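Local structure of MW1564 protein (Staphylococcus aureus, 3NTV) at residues 154-159 with 205-210. The protein is a putative caffeoyl-CoA O-methyltransferase, which would transfer a methyl group from S-adenosylmethionine to an acceptor hydroxyl. Sequence-based numbering, arbitrary orientation.
Sequences QSKKFF and NEWLIK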
loop_
_atom_site.group_PDB
_atom_site.type_symbol
_atom_site.label_atom_id
_atom_site.label_comp_id
_atom_site.label_asym_id
_atom_site.label_seq_id
_atom_site.Cartn_x
_atom_site.Cartn_y
_atom_site.Cartn_z
ATOM N N GLN A 154 16.003 14.723 12.712
ATOM C CA GLN A 154 14.973 15.762 12.695
ATOM C C GLN A 154 14.031 15.513 11.528
ATOM O O GLN A 154 14.018 16.276 10.568
ATOM C CB GLN A 154 15.603 17.164 12.618
ATOM C CG GLN A 154 16.580 17.464 13.764
ATOM C CD GLN A 154 18.004 16.983 13.540
ATOM O OE1 GLN A 154 18.378 16.456 12.474
ATOM N NE2 GLN A 154 18.845 17.168 14.556
ATOM N N SER A 155 13.240 14.443 11.626
ATOM C CA SER A 155 12.349 14.056 10.529
ATOM C C SER A 155 11.382 15.129 10.047
ATOM O O SER A 155 11.219 15.275 8.838
ATOM C CB SER A 155 11.646 12.743 10.838
ATOM O OG SER A 155 10.910 12.850 12.051
ATOM N N LYS A 156 10.748 15.900 10.967
ATOM C CA LYS A 156 9.815 16.969 10.566
ATOM C C LYS A 156 10.597 18.038 9.803
ATOM O O LYS A 156 10.125 18.532 8.781
ATOM C CB LYS A 156 9.128 17.641 11.781
ATOM C CG LYS A 156 8.120 16.784 12.526
ATOM C CD LYS A 156 7.191 17.657 13.392
ATOM C CE LYS A 156 7.787 18.101 14.706
ATOM N NZ LYS A 156 6.802 18.868 15.514
ATOM N N LYS A 157 11.792 18.402 10.301
ATOM C CA LYS A 157 12.608 19.413 9.631
ATOM C C LYS A 157 12.978 18.942 8.235
ATOM O O LYS A 157 12.917 19.727 7.315
ATOM C CB LYS A 157 13.879 19.720 10.439
ATOM C CG LYS A 157 13.654 20.608 11.653
ATOM C CD LYS A 157 14.988 20.928 12.323
ATOM C CE LYS A 157 14.856 21.922 13.449
ATOM N NZ LYS A 157 16.176 22.505 13.819
ATOM N N PHE A 158 13.320 17.652 8.067
ATOM C CA PHE A 158 13.674 17.125 6.745
ATOM C C PHE A 158 12.495 17.246 5.800
ATOM O O PHE A 158 12.687 17.671 4.668
ATOM C CB PHE A 158 14.193 15.675 6.823
ATOM C CG PHE A 158 15.395 15.437 7.705
ATOM C CD1 PHE A 158 16.298 16.463 7.982
ATOM C CD2 PHE A 158 15.644 14.180 8.237
ATOM C CE1 PHE A 158 17.402 16.234 8.808
ATOM C CE2 PHE A 158 16.748 13.952 9.058
ATOM C CZ PHE A 158 17.631 14.977 9.327
ATOM N N PHE A 159 11.266 16.942 6.274
ATOM C CA PHE A 159 10.084 17.112 5.435
ATOM C C PHE A 159 9.951 18.576 4.996
ATOM O O PHE A 159 9.758 18.833 3.819
ATOM C CB PHE A 159 8.836 16.650 6.193
ATOM C CG PHE A 159 7.550 16.591 5.410
ATOM C CD1 PHE A 159 6.971 15.365 5.086
ATOM C CD2 PHE A 159 6.876 17.760 5.049
ATOM C CE1 PHE A 159 5.761 15.311 4.376
ATOM C CE2 PHE A 159 5.659 17.704 4.357
ATOM C CZ PHE A 159 5.108 16.482 4.030
ATOM N N ASN A 205 3.699 12.057 13.109
ATOM C CA ASN A 205 2.421 11.602 12.529
ATOM C C ASN A 205 1.302 12.639 12.655
ATOM O O ASN A 205 0.605 12.920 11.681
ATOM C CB ASN A 205 2.003 10.269 13.110
ATOM C CG ASN A 205 2.958 9.153 12.761
ATOM O OD1 ASN A 205 3.768 9.249 11.813
ATOM N ND2 ASN A 205 2.934 8.102 13.551
ATOM N N GLU A 206 1.144 13.217 13.859
ATOM C CA GLU A 206 0.120 14.236 14.114
ATOM C C GLU A 206 0.381 15.480 13.286
ATOM O O GLU A 206 -0.552 16.064 12.761
ATOM C CB GLU A 206 0.093 14.611 15.607
ATOM C CG GLU A 206 -0.392 13.509 16.527
ATOM C CD GLU A 206 -1.884 13.218 16.555
ATOM O OE1 GLU A 206 -2.254 12.139 17.070
ATOM O OE2 GLU A 206 -2.681 14.061 16.082
ATOM N N TRP A 207 1.642 15.899 13.178
ATOM C CA TRP A 207 1.994 17.091 12.417
ATOM C C TRP A 207 1.724 16.835 10.911
ATOM O O TRP A 207 1.187 17.700 10.222
ATOM C CB TRP A 207 3.466 17.416 12.677
ATOM C CG TRP A 207 4.026 18.498 11.818
ATOM C CD1 TRP A 207 3.997 19.840 12.061
ATOM C CD2 TRP A 207 4.750 18.322 10.596
ATOM N NE1 TRP A 207 4.646 20.514 11.052
ATOM C CE2 TRP A 207 5.144 19.602 10.154
ATOM C CE3 TRP A 207 5.138 17.192 9.847
ATOM C CZ2 TRP A 207 5.877 19.793 8.977
ATOM C CZ3 TRP A 207 5.878 17.381 8.692
ATOM C CH2 TRP A 207 6.221 18.669 8.256
ATOM N N LEU A 208 2.062 15.630 10.432
ATOM C CA LEU A 208 1.871 15.266 9.025
ATOM C C LEU A 208 0.415 15.318 8.581
ATOM O O LEU A 208 0.122 15.918 7.544
ATOM C CB LEU A 208 2.472 13.890 8.755
ATOM C CG LEU A 208 2.323 13.319 7.330
ATOM C CD1 LEU A 208 3.024 14.206 6.322
ATOM C CD2 LEU A 208 2.891 11.918 7.291
ATOM N N ILE A 209 -0.490 14.708 9.361
ATOM C CA ILE A 209 -1.917 14.697 9.033
ATOM C C ILE A 209 -2.527 16.099 8.968
ATOM O O ILE A 209 -3.567 16.266 8.331
ATOM C CB ILE A 209 -2.745 13.754 9.932
ATOM C CG1 ILE A 209 -2.745 14.189 11.409
ATOM C CG2 ILE A 209 -2.304 12.324 9.763
ATOM C CD1 ILE A 209 -3.793 13.500 12.317
ATOM N N LYS A 210 -1.890 17.081 9.636
ATOM C CA LYS A 210 -2.347 18.471 9.683
ATOM C C LYS A 210 -1.778 19.374 8.577
ATOM O O LYS A 210 -2.098 20.563 8.548
ATOM C CB LYS A 210 -2.145 19.085 11.089
ATOM C CG LYS A 210 -2.867 18.358 12.232
ATOM C CD LYS A 210 -4.393 18.283 12.069
ATOM C CE LYS A 210 -5.079 17.668 13.268
ATOM N NZ LYS A 210 -5.745 16.385 12.926
#
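On the helix that sets Trp207 and Leu208 against Phe159, and within a turn of Trp207, ND2 of Asn205 is hydrogen-bonded to Val177 O and to Tyr28 OH of the second subunit; a primary amide suits a buried position with two polar partners. The contact itself has no hydrogen bond and is carried by Trp207, an indole large enough to span the segment axes of 155-159 and 205-209, 11.1 Å apart at their closest. With CG anti to the backbone N (chi1 172°), it reaches across and sends the edge of its six-membered ring toward the face of Phe159, CH2 lying 3.4 Å from Phe159 CD2. The planes stand at 88°, an offset edge-to-face pair with centroids 5.2 Å apart. In the Rossmann-like fold of class I methyltransferases, helices 155-162 and 192-209 lie beside the central sheet, their segments 155-159 and 205-209 at 24° to each other. Phe159 also packs edge-to-face with Tyr214, and Leu208, whose CD1 meets Phe159 CE1 at 3.5 Å, touches Thr216 of strand 214-219. At the exposed margin, Lys156 suits its place by having a long aliphatic chain before its charge: CD lies over one indole face, 3.9 Å from the centroid of the five-membered ring of Trp207, a CH-pi contact.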